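PDB 4ZOH: putative oxidoreductase FAD-binding subunit from Sulfolobus tokodaii, which binds FAD and is probably the flavoprotein subunit of a molybdopterin-dependent oxidoreductase, passing electrons through its flavin. Local coordinates for residues Thr63-Asn67 / Leu68-Gly72; Leu88-Thr91 / Ala92-Gly96; Pro167-Glu170 / Gly171-Phe174; Ile235-Lys238 / Ala239-Ala243; Lys262-Lys265 / Val266-Arg270. All coordinates share one frame; numbering follows the deposited sequence.

Contact 1 (Thr63-Asn67 / Leu68-Gly72)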
# COMPACT_ATOMS: atom_id res chain seq x y z
N THR B 63 -37.43 -24.30 29.22
CA THR B 63 -38.51 -25.29 29.37
C THR B 63 -39.34 -25.01 30.64
O THR B 63 -38.78 -24.90 31.72
CB THR B 63 -37.97 -26.74 29.40
OG1 THR B 63 -37.18 -26.96 28.24
CG2 THR B 63 -39.09 -27.76 29.37
N LYS B 64 -40.66 -24.91 30.47
CA LYS B 64 -41.63 -24.91 31.57
C LYS B 64 -42.05 -26.34 31.90
O LYS B 64 -42.77 -26.97 31.15
CB LYS B 64 -42.85 -24.05 31.21
CG LYS B 64 -43.66 -23.52 32.38
CD LYS B 64 -44.71 -22.57 31.81
CE LYS B 64 -45.76 -22.12 32.82
NZ LYS B 64 -46.19 -20.72 32.54
N ASP B 65 -41.57 -26.83 33.04
CA ASP B 65 -41.65 -28.23 33.48
C ASP B 65 -42.44 -28.27 34.80
O ASP B 65 -41.86 -28.29 35.90
CB ASP B 65 -40.20 -28.78 33.64
CG ASP B 65 -40.13 -30.31 33.94
OD1 ASP B 65 -38.98 -30.80 34.09
OD2 ASP B 65 -41.16 -31.01 34.03
N GLY B 66 -43.77 -28.26 34.67
CA GLY B 66 -44.65 -28.07 35.80
C GLY B 66 -44.70 -26.60 36.21
O GLY B 66 -45.10 -25.71 35.43
N ASN B 67 -44.27 -26.36 37.45
CA ASN B 67 -44.14 -25.02 38.01
C ASN B 67 -42.62 -24.63 38.16
O ASN B 67 -42.21 -23.86 39.06
CB ASN B 67 -44.88 -25.01 39.35
CG ASN B 67 -44.55 -26.24 40.19
OD1 ASN B 67 -43.39 -26.67 40.29
ND2 ASN B 67 -45.58 -26.83 40.78
N LEU B 68 -41.79 -25.22 37.30
CA LEU B 68 -40.40 -24.80 37.12
C LEU B 68 -40.18 -24.41 35.69
O LEU B 68 -40.68 -25.06 34.78
CB LEU B 68 -39.46 -25.93 37.49
CG LEU B 68 -38.79 -25.82 38.87
CD1 LEU B 68 -39.80 -25.93 39.98
CD2 LEU B 68 -37.73 -26.91 39.02
N TYR B 69 -39.48 -23.30 35.48
CA TYR B 69 -38.75 -23.09 34.24
C TYR B 69 -37.36 -23.70 34.36
O TYR B 69 -36.67 -23.49 35.38
CB TYR B 69 -38.60 -21.63 33.96
CG TYR B 69 -39.84 -20.90 33.52
CD1 TYR B 69 -40.31 -21.04 32.23
CD2 TYR B 69 -40.52 -20.00 34.41
CE1 TYR B 69 -41.41 -20.31 31.79
CE2 TYR B 69 -41.65 -19.29 34.00
CZ TYR B 69 -42.08 -19.45 32.69
OH TYR B 69 -43.16 -18.78 32.23
N LYS B 70 -36.98 -24.48 33.35
CA LYS B 70 -35.63 -25.01 33.26
C LYS B 70 -34.94 -24.33 32.07
O LYS B 70 -35.50 -24.22 30.96
CB LYS B 70 -35.63 -26.54 33.13
CG LYS B 70 -36.54 -27.18 34.16
CD LYS B 70 -36.13 -28.59 34.44
CE LYS B 70 -36.96 -29.08 35.61
NZ LYS B 70 -36.55 -30.47 35.90
N ILE B 71 -33.74 -23.79 32.37
CA ILE B 71 -33.08 -22.88 31.45
C ILE B 71 -31.73 -23.48 31.17
O ILE B 71 -30.91 -23.62 32.09
CB ILE B 71 -32.90 -21.45 32.02
CG1 ILE B 71 -34.23 -20.85 32.40
CG2 ILE B 71 -32.13 -20.54 31.02
CD1 ILE B 71 -34.09 -19.98 33.60
N GLY B 72 -31.47 -23.81 29.91
CA GLY B 72 -30.15 -24.37 29.57
C GLY B 72 -29.05 -23.36 29.86
O GLY B 72 -29.24 -22.17 29.57

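Contact 2 (Leu88-Thr91 / Ala92-Gly96). With FAD (flavin-adenine dinucleotide), chain H.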
# COMPACT_ATOMS: atom_id res chain seq x y z
N LEU B 88 -37.14 -12.49 35.55
CA LEU B 88 -35.90 -12.94 34.96
C LEU B 88 -35.69 -12.39 33.53
O LEU B 88 -34.62 -11.90 33.21
CB LEU B 88 -35.80 -14.50 35.01
CG LEU B 88 -34.37 -14.98 34.64
CD1 LEU B 88 -33.40 -14.42 35.68
CD2 LEU B 88 -34.19 -16.51 34.55
N SER B 89 -36.72 -12.47 32.70
CA SER B 89 -36.66 -11.92 31.35
C SER B 89 -36.38 -10.44 31.33
O SER B 89 -35.55 -9.96 30.53
CB SER B 89 -37.92 -12.21 30.58
OG SER B 89 -38.02 -13.61 30.40
N GLU B 90 -37.09 -9.69 32.18
CA GLU B 90 -36.84 -8.27 32.22
C GLU B 90 -35.40 -7.97 32.73
O GLU B 90 -34.74 -7.08 32.21
CB GLU B 90 -37.88 -7.58 33.05
CG GLU B 90 -37.65 -6.09 33.29
CD GLU B 90 -38.72 -5.50 34.17
OE1 GLU B 90 -39.89 -5.85 33.94
OE2 GLU B 90 -38.40 -4.73 35.09
N THR B 91 -34.93 -8.73 33.71
CA THR B 91 -33.59 -8.58 34.24
C THR B 91 -32.54 -8.83 33.12
O THR B 91 -31.63 -8.04 32.99
CB THR B 91 -33.32 -9.56 35.40
OG1 THR B 91 -34.27 -9.30 36.41
CG2 THR B 91 -31.92 -9.37 36.00
N ALA B 92 -32.69 -9.92 32.36
CA ALA B 92 -31.77 -10.25 31.23
C ALA B 92 -31.68 -9.10 30.24
O ALA B 92 -30.58 -8.80 29.77
CB ALA B 92 -32.22 -11.50 30.52
N SER B 93 -32.85 -8.46 29.95
CA SER B 93 -32.99 -7.25 29.11
C SER B 93 -32.08 -6.10 29.45
O SER B 93 -31.81 -5.21 28.61
CB SER B 93 -34.43 -6.72 29.24
OG SER B 93 -35.30 -7.55 28.47
N ASN B 94 -31.79 -5.97 30.73
CA ASN B 94 -30.95 -4.90 31.23
C ASN B 94 -29.46 -5.15 31.07
O ASN B 94 -28.68 -4.25 31.28
CB ASN B 94 -31.21 -4.70 32.74
CG ASN B 94 -32.47 -3.93 33.00
OD1 ASN B 94 -32.42 -2.70 33.09
ND2 ASN B 94 -33.60 -4.63 33.07
N ILE B 95 -29.06 -6.38 30.79
CA ILE B 95 -27.63 -6.71 30.79
C ILE B 95 -26.90 -5.98 29.66
O ILE B 95 -27.42 -5.86 28.54
CB ILE B 95 -27.39 -8.23 30.68
CG1 ILE B 95 -27.85 -8.91 31.95
CG2 ILE B 95 -25.89 -8.52 30.45
CD1 ILE B 95 -27.92 -10.45 31.83
N GLY B 96 -25.75 -5.40 29.98
CA GLY B 96 -24.93 -4.76 28.91
C GLY B 96 -25.62 -4.05 27.75
O GLY B 96 -26.42 -3.12 27.96
PA FAD H . -17.84 -16.61 29.32
O1A FAD H . -17.13 -15.30 29.22
O2A FAD H . -17.78 -17.60 28.24
O5B FAD H . -17.37 -17.37 30.61
C5B FAD H . -17.26 -16.65 31.87
C4B FAD H . -16.72 -17.67 33.02
O4B FAD H . -17.59 -18.87 33.17
C3B FAD H . -15.39 -18.24 32.55
O3B FAD H . -14.54 -18.37 33.66
C2B FAD H . -15.73 -19.61 31.90
O2B FAD H . -14.66 -20.56 31.92
C1B FAD H . -16.82 -20.10 32.79
N9A FAD H . -18.00 -20.75 32.23
C8A FAD H . -18.76 -20.38 31.20
N7A FAD H . -19.81 -21.22 31.10
C5A FAD H . -19.71 -22.13 32.09
C6A FAD H . -20.49 -23.23 32.51
N6A FAD H . -21.61 -23.49 31.84
N1A FAD H . -20.10 -23.97 33.57
C2A FAD H . -18.99 -23.65 34.29
N3A FAD H . -18.23 -22.62 33.91
C4A FAD H . -18.56 -21.84 32.82
N1 FAD H . -23.08 -8.55 32.79
C2 FAD H . -24.08 -8.08 33.63
O2 FAD H . -24.55 -8.82 34.47
N3 FAD H . -24.55 -6.80 33.53
C4 FAD H . -24.02 -5.95 32.62
O4 FAD H . -24.51 -4.82 32.53
C4X FAD H . -22.98 -6.40 31.78
N5 FAD H . -22.45 -5.53 30.84
C5X FAD H . -21.39 -6.00 30.02
C6 FAD H . -20.82 -5.09 29.12
C7 FAD H . -19.79 -5.52 28.27
C7M FAD H . -19.21 -4.46 27.30
C8 FAD H . -19.31 -6.84 28.35
C8M FAD H . -18.15 -7.37 27.46
C9 FAD H . -19.85 -7.74 29.29
C9A FAD H . -20.90 -7.32 30.10
N10 FAD H . -21.48 -8.18 31.06
C10 FAD H . -22.52 -7.70 31.87
C1' FAD H . -21.03 -9.56 31.23
C2' FAD H . -21.79 -10.52 30.29
O2' FAD H . -23.13 -10.67 30.80
C3' FAD H . -21.07 -11.89 30.12
O3' FAD H . -21.69 -12.50 28.99
C4' FAD H . -21.23 -12.81 31.32
O4' FAD H . -20.79 -12.10 32.48
C5' FAD H . -20.41 -14.10 31.17
O5' FAD H . -21.22 -14.99 30.36
P FAD H . -20.61 -15.64 29.06
O1P FAD H . -21.56 -16.69 28.58
O2P FAD H . -20.22 -14.60 28.08
O3P FAD H . -19.37 -16.35 29.73
O HOH W 1 -36.09 -3.11 34.07

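Contact 3 (Pro167-Glu170 / Gly171-Phe174)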
# COMPACT_ATOMS: atom_id res chain seq x y z
N PRO B 167 -38.88 -21.14 39.97
CA PRO B 167 -40.33 -21.34 39.97
C PRO B 167 -40.96 -20.50 38.86
O PRO B 167 -40.32 -19.55 38.35
CB PRO B 167 -40.76 -20.82 41.35
CG PRO B 167 -39.52 -20.88 42.19
CD PRO B 167 -38.40 -20.53 41.23
N THR B 168 -42.20 -20.78 38.49
CA THR B 168 -42.84 -20.07 37.38
C THR B 168 -43.49 -18.73 37.69
O THR B 168 -43.82 -17.98 36.76
CB THR B 168 -43.88 -20.93 36.66
OG1 THR B 168 -44.69 -21.54 37.64
CG2 THR B 168 -43.18 -21.99 35.90
N PHE B 169 -43.68 -18.45 38.99
CA PHE B 169 -44.26 -17.18 39.51
C PHE B 169 -45.46 -16.66 38.76
O PHE B 169 -45.53 -15.44 38.51
CB PHE B 169 -43.20 -16.09 39.62
CG PHE B 169 -42.06 -16.46 40.52
CD1 PHE B 169 -42.19 -16.34 41.90
CD2 PHE B 169 -40.87 -16.93 39.98
CE1 PHE B 169 -41.14 -16.72 42.72
CE2 PHE B 169 -39.80 -17.27 40.78
CZ PHE B 169 -39.95 -17.18 42.16
N GLU B 170 -46.41 -17.53 38.42
CA GLU B 170 -47.62 -17.08 37.70
C GLU B 170 -48.49 -16.14 38.55
O GLU B 170 -48.63 -16.35 39.74
CB GLU B 170 -48.45 -18.27 37.24
CG GLU B 170 -47.83 -18.98 36.04
CD GLU B 170 -48.44 -20.35 35.78
OE1 GLU B 170 -49.69 -20.44 35.81
OE2 GLU B 170 -47.68 -21.32 35.56
N GLY B 171 -49.08 -15.14 37.92
CA GLY B 171 -49.78 -14.06 38.63
C GLY B 171 -48.92 -13.10 39.51
O GLY B 171 -49.48 -12.17 40.15
N TYR B 172 -47.59 -13.31 39.56
CA TYR B 172 -46.74 -12.42 40.32
C TYR B 172 -46.53 -11.12 39.60
O TYR B 172 -46.61 -11.10 38.38
CB TYR B 172 -45.39 -13.00 40.63
CG TYR B 172 -45.34 -13.87 41.82
CD1 TYR B 172 -46.05 -15.08 41.86
CD2 TYR B 172 -44.53 -13.53 42.90
CE1 TYR B 172 -45.97 -15.92 42.97
CE2 TYR B 172 -44.40 -14.35 43.98
CZ TYR B 172 -45.14 -15.54 44.02
OH TYR B 172 -45.04 -16.35 45.14
N LYS B 173 -46.29 -10.04 40.35
CA LYS B 173 -45.91 -8.75 39.78
C LYS B 173 -44.39 -8.63 40.00
O LYS B 173 -43.87 -9.30 40.85
CB LYS B 173 -46.67 -7.59 40.45
CG LYS B 173 -48.21 -7.77 40.54
CD LYS B 173 -48.97 -7.37 39.29
CE LYS B 173 -49.70 -6.05 39.51
NZ LYS B 173 -49.48 -5.04 38.42
N PHE B 174 -43.69 -7.79 39.23
CA PHE B 174 -42.19 -7.80 39.27
C PHE B 174 -41.66 -6.50 38.70
O PHE B 174 -42.37 -5.76 37.99
CB PHE B 174 -41.56 -9.03 38.56
CG PHE B 174 -42.02 -9.22 37.14
CD1 PHE B 174 -41.37 -8.57 36.07
CD2 PHE B 174 -43.11 -10.04 36.86
CE1 PHE B 174 -41.83 -8.72 34.76
CE2 PHE B 174 -43.59 -10.18 35.54
CZ PHE B 174 -42.95 -9.51 34.49
O HOH W 2 -45.99 -13.19 36.72

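Contact 4 (Ile235-Lys238 / Ala239-Ala243)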
# COMPACT_ATOMS: atom_id res chain seq x y z
N ILE B 235 -45.90 1.83 54.64
CA ILE B 235 -45.17 0.57 54.76
C ILE B 235 -44.13 0.41 53.62
O ILE B 235 -43.10 -0.21 53.82
CB ILE B 235 -46.12 -0.66 54.76
CG1 ILE B 235 -47.39 -0.40 55.57
CG2 ILE B 235 -45.41 -1.88 55.32
CD1 ILE B 235 -48.61 -0.28 54.70
N ILE B 236 -44.47 0.95 52.45
CA ILE B 236 -43.63 1.00 51.26
C ILE B 236 -42.36 1.83 51.61
O ILE B 236 -41.19 1.36 51.46
CB ILE B 236 -44.42 1.64 50.08
CG1 ILE B 236 -45.34 0.61 49.42
CG2 ILE B 236 -43.46 2.23 49.03
CD1 ILE B 236 -46.35 1.21 48.43
N GLU B 237 -42.61 3.04 52.11
CA GLU B 237 -41.59 3.95 52.60
C GLU B 237 -40.71 3.23 53.67
O GLU B 237 -39.48 3.25 53.62
CB GLU B 237 -42.32 5.17 53.16
CG GLU B 237 -41.48 6.25 53.80
CD GLU B 237 -40.37 6.69 52.88
OE1 GLU B 237 -40.59 6.75 51.63
OE2 GLU B 237 -39.28 6.95 53.43
N LYS B 238 -41.36 2.50 54.57
CA LYS B 238 -40.64 1.81 55.60
C LYS B 238 -39.83 0.64 55.04
O LYS B 238 -38.70 0.42 55.49
CB LYS B 238 -41.58 1.36 56.76
CG LYS B 238 -40.74 1.04 58.01
CD LYS B 238 -41.45 0.92 59.35
CE LYS B 238 -40.34 0.77 60.39
NZ LYS B 238 -40.62 -0.25 61.45
N ALA B 239 -40.40 -0.13 54.10
CA ALA B 239 -39.71 -1.27 53.51
C ALA B 239 -38.49 -0.79 52.73
O ALA B 239 -37.41 -1.35 52.84
CB ALA B 239 -40.63 -2.02 52.59
N ALA B 240 -38.68 0.30 52.00
CA ALA B 240 -37.61 0.89 51.17
C ALA B 240 -36.43 1.28 52.08
O ALA B 240 -35.26 0.96 51.79
CB ALA B 240 -38.12 2.07 50.32
N THR B 241 -36.76 1.92 53.22
CA THR B 241 -35.79 2.17 54.32
C THR B 241 -35.09 0.91 54.77
O THR B 241 -33.85 0.88 54.84
CB THR B 241 -36.43 2.97 55.52
OG1 THR B 241 -37.03 4.14 54.99
CG2 THR B 241 -35.39 3.42 56.57
N ARG B 242 -35.84 -0.15 55.02
CA ARG B 242 -35.22 -1.34 55.64
C ARG B 242 -34.35 -2.15 54.70
O ARG B 242 -33.53 -2.98 55.14
CB ARG B 242 -36.26 -2.22 56.34
CG ARG B 242 -36.84 -1.54 57.56
CD ARG B 242 -37.50 -2.52 58.47
NE ARG B 242 -36.48 -3.41 58.96
CZ ARG B 242 -36.76 -4.61 59.46
NH1 ARG B 242 -35.76 -5.37 59.88
NH2 ARG B 242 -38.03 -5.02 59.53
N ALA B 243 -34.55 -1.93 53.40
CA ALA B 243 -33.71 -2.58 52.37
C ALA B 243 -32.20 -2.17 52.55
O ALA B 243 -31.30 -2.98 52.32
CB ALA B 243 -34.25 -2.19 50.98

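Contact 5 (Lys262-Lys265 / Val266-Arg270)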
# COMPACT_ATOMS: atom_id res chain seq x y z
N LYS B 262 -28.02 4.67 50.22
CA LYS B 262 -29.16 5.53 49.97
C LYS B 262 -29.90 5.15 48.71
O LYS B 262 -31.14 5.05 48.73
CB LYS B 262 -28.78 7.02 49.96
CG LYS B 262 -28.31 7.57 51.32
CD LYS B 262 -27.73 8.99 51.26
CE LYS B 262 -28.81 10.02 50.89
NZ LYS B 262 -28.28 11.38 50.55
N MET B 263 -29.17 4.84 47.63
CA MET B 263 -29.83 4.38 46.41
C MET B 263 -30.56 3.06 46.55
O MET B 263 -31.52 2.84 45.80
CB MET B 263 -28.89 4.38 45.19
CG MET B 263 -28.44 5.79 44.91
SD MET B 263 -29.73 6.98 44.53
CE MET B 263 -29.90 8.01 46.03
N VAL B 264 -30.18 2.21 47.51
CA VAL B 264 -30.94 0.98 47.71
C VAL B 264 -32.41 1.33 48.07
O VAL B 264 -33.38 0.74 47.52
CB VAL B 264 -30.28 0.05 48.73
CG1 VAL B 264 -31.22 -1.04 49.21
CG2 VAL B 264 -29.05 -0.57 48.10
N LYS B 265 -32.56 2.34 48.93
CA LYS B 265 -33.89 2.77 49.33
C LYS B 265 -34.65 3.33 48.14
O LYS B 265 -35.81 2.99 47.94
CB LYS B 265 -33.84 3.78 50.48
CG LYS B 265 -35.13 4.59 50.63
CD LYS B 265 -34.87 5.90 51.37
CE LYS B 265 -35.38 5.79 52.78
NZ LYS B 265 -36.80 6.19 52.68
N VAL B 266 -34.01 4.19 47.35
CA VAL B 266 -34.65 4.80 46.21
C VAL B 266 -35.16 3.71 45.21
O VAL B 266 -36.31 3.77 44.76
CB VAL B 266 -33.76 5.89 45.58
CG1 VAL B 266 -34.40 6.40 44.32
CG2 VAL B 266 -33.52 7.06 46.59
N LEU B 267 -34.31 2.69 44.94
CA LEU B 267 -34.61 1.68 43.92
C LEU B 267 -35.62 0.62 44.40
O LEU B 267 -36.42 0.20 43.59
CB LEU B 267 -33.37 1.01 43.30
CG LEU B 267 -32.26 1.69 42.43
CD1 LEU B 267 -31.60 0.77 41.37
CD2 LEU B 267 -32.62 3.03 41.84
N THR B 268 -35.53 0.21 45.67
CA THR B 268 -36.60 -0.58 46.32
C THR B 268 -37.95 0.15 46.20
O THR B 268 -38.92 -0.41 45.74
CB THR B 268 -36.25 -0.87 47.75
OG1 THR B 268 -34.99 -1.53 47.77
CG2 THR B 268 -37.23 -1.79 48.40
N LYS B 269 -37.99 1.44 46.53
CA LYS B 269 -39.28 2.14 46.38
C LYS B 269 -39.76 2.11 44.93
O LYS B 269 -40.97 1.87 44.69
CB LYS B 269 -39.22 3.58 46.93
CG LYS B 269 -40.55 4.27 47.02
CD LYS B 269 -40.40 5.67 47.64
CE LYS B 269 -41.68 6.47 47.40
NZ LYS B 269 -41.77 7.68 48.26
N ARG B 270 -38.84 2.40 43.97
CA ARG B 270 -39.20 2.40 42.51
C ARG B 270 -39.72 0.98 42.13
O ARG B 270 -40.73 0.85 41.49
CB ARG B 270 -38.00 2.75 41.65
CG ARG B 270 -37.65 4.22 41.62
CD ARG B 270 -36.27 4.43 41.01
NE ARG B 270 -36.15 5.85 40.67
CZ ARG B 270 -35.31 6.39 39.79
NH1 ARG B 270 -34.45 5.65 39.08
NH2 ARG B 270 -35.37 7.70 39.60

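Contact 1 (Thr63-Asn67 / Leu68-Gly72)
Thr63 and Lys70 face each other as a hydrogen-bonded pair in the antiparallel beta hairpin of strands 62-64 and 68-72, which lies at one margin of a sheet of the FAD-binding domain. Backbone bonds define the register. Thr63 N gives its hydrogen to Lys70 O at 2.6 Å, in the carbonyl plane, and Lys70 N returns a very short bond to Thr63 O. Closer to the turn, Asp65 N reaches Leu68 O at 2.6 Å almost in line with the carbonyl bond, whereas the answering bond from Leu68 N to Asp65 O is weak at 3.4 Å. Gly66 takes the chain through this bend with a positive phi (77°).

Charge adds a second tie. Asp65 places CG anti to its backbone N (chi1 -173°), and the extended chain of Lys70 runs up to it, so that one carboxylate oxygen meets the ammonium group in a salt bridge, Asp65 OD1 to Lys70 NZ 3.0 Å, although the hydrogen bond within it is weak. With an alanine in place of Lys70, the exposed Asp65 carboxylate would probably lose its mate across the hairpin and be set free to turn.

Apolar contact is made on the other face of the sheet, by the non-hydrogen-bonded pair Lys64 and Tyr69. Thr168 also packs against Tyr69 there, and Lys64 NZ has a long, weak ion pair with Glu170. Lys64 CG lies over one face of the phenol ring, 4.0 Å from Tyr69 CE1.

Contact 2 (Leu88-Thr91 / Ala92-Gly96)
At the end of helix 88-93 that leads toward the FAD pocket, Asn94 folds back onto Glu90. Ala92 N to Leu88 O and Ser93 N to Ser89 O are ordinary helical bonds. Asn94 N bonds to Thr91 O at 3.1 Å, from above the carbonyl plane, and keeps a weak bond to Glu90 O; Ile95 N bonds to Ala92 O, again three residues back.

The side chain of Asn94 supplies a further tie. Its CG stands beside the backbone N and anti to the carbonyl carbon (chi1 -79°), which turns the amide back along the helix until Asn94 ND2 meets Glu90 O at 2.8 Å. This donor too lies above the carbonyl plane, off the lone pairs. A water accepts from Asn94 ND2 at 3.1 Å and donates to Glu90 OE2, bridging the two side chains; the same carboxylate oxygen also receives Tyr176 N, a link to strand 173-179. Thr91 OG1 turns instead to Leu87 O.

Beyond the turn the chain meets the flavin. Ile95 sets its CG2 branch against the cofactor, 3.5 Å from the ribityl O2' of FAD. Gly96 follows with a positive phi (35°), and a CB at that position would be crowded by FAD N5. Its amide is held directly by the isoalloxazine, Gly96 N donating to FAD O4 at 2.9 Å.

Contact 3 (Pro167-Glu170 / Gly171-Phe174)
From Phe169 to Tyr172 the backbone makes a type II beta turn, with Glu170 and Gly171 at its corners. Tyr172 N closes the turn by bonding to Phe169 O at 3.1 Å, approaching from above the carbonyl plane. A water donates to the same Phe169 O at 2.9 Å and to Tyr172 O at 2.7 Å, bracing the mouth of the turn. Gly171 has the positive phi of the second corner, where a CB would clash with Glu170 O.

Both aromatic residues place CG beside the backbone N (chi1 -59° in Phe169, -84° in Tyr172), and their rings meet in a T-shaped pair with planes at 81°. The edge of Phe169 points into the face of Tyr172: Phe169 CD1 sits over the centre of that ring, 3.6 Å from Tyr172 CE2. Phe169 CB adds a CH-pi contact to the Tyr172 ring. Glu170 O lies at the edge of the phenol ring, and Pro167 CB covers part of one Phe169 face.

In this connection between strands 160-167 and 173-179, which belong to two different sheets, the rings thus meet through carbon atoms, while Phe169 O is met by an amide and a water and the phenol oxygen of Tyr172 bonds to Asp204.

Contact 4 (Ile235-Lys238 / Ala239-Ala243)
Thr241 carries OG1 beside its own backbone N and anti to its carbonyl carbon (chi1 -54°), which hangs the hydroxyl over Glu237 O one turn earlier in helix 233-243. The hydroxyl donates to Glu237 O at 2.9 Å, and Thr241 N donates to the same oxygen at 3.1 Å. The two donors arrive from opposite faces of the carbonyl plane, so one acceptor is gripped twice, by the usual helical bond and by an added side-chain bond.

Glu237 sends CG anti to its backbone N and then bends at chi2 (53°). This turn brings Glu237 OE2 to 3.9 Å from Thr241 OG1, but its principal partner is Lys265 of helix 257-276, with which it forms a salt bridge and which also makes a weak hydrogen bond to the Thr241 hydroxyl.

Regular bonds complete the helix, among them Ala239 N to Ile235 O at 2.7 Å and Ala240 N to Ile236 O at 2.8 Å. Ala239 CB and Ala240 CB lie beside these carbonyls, Ala240 meeting Lys265 and Ala239 packing on helix 220-226. Arg242 forms salt bridges with Glu224, Glu225 and Glu245, which probably ease its closeness to Lys238, whose NZ is 5.8 Å from Arg242 NH2. Nearer the backbone, Arg242 N bonds to Lys238 O, and Arg242 CG lies 3.4 Å from that same oxygen.

Contact 5 (Lys262-Lys265 / Val266-Arg270)
The peptide carbonyl of Val264 is the flat group on which Thr268 closes, with two donors set differently against its plane. Thr268 OG1 reaches Val264 O at 2.8 Å from well above the plane, 38° out of it, whereas Thr268 N, at 2.9 Å, is tilted only 20°. In the neighbouring bonds, Val266 N lies in the carbonyl plane of Lys262, 3.3 Å from Lys262 O, and Leu267 N is tilted from that of Met263.

Thr268 stands with OG1 beside its own backbone N (chi1 -56°), which directs the hydroxyl back along the helix; the Val264 CG1 branch passes 4.1 Å from Thr268 OG1. A valine in place of Thr268 would probably leave Val264 O held by the backbone amide alone and set an apolar branch against that carbonyl.

On another side, Met263 and Val266 lie alongside and point the same way, the bent thioether chain bringing Met263 CE to 3.8 Å from Val266 CG2. Both also pack on the backbone of another protein chain of the assembly. Leu267 and Thr268 press onto Val191 of strand 189-198. A threonine hydroxyl bonded to the carbonyl four residues earlier is a familiar feature of alpha helices, met here in helix 257-276, which packs on the antiparallel sheet of the C-terminal region related to CO dehydrogenase flavoproteins.

Along the chain the contacts come strictly in series, from the hairpin of contact 1 to the long helix of contact 5. Contacts 1 and 2 both belong to the FAD-binding domain; their centres are about 18 Å apart, and Ile71 packs on Leu88. Contact 3 leaves the sheet that holds the hairpin and enters the four-stranded one, touching contact 1 through Thr168 and contact 2 through Phe174. Contacts 4 and 5, on successive helices with centres about 9 Å apart, lie on two of the helices of the C-terminal region, and Ala243 meets Thr268 between them. Contact 2 touches FAD and contact 5 another protein chain, so, among these five, the contact that meets the flavin is distinct from the one that meets a neighbour.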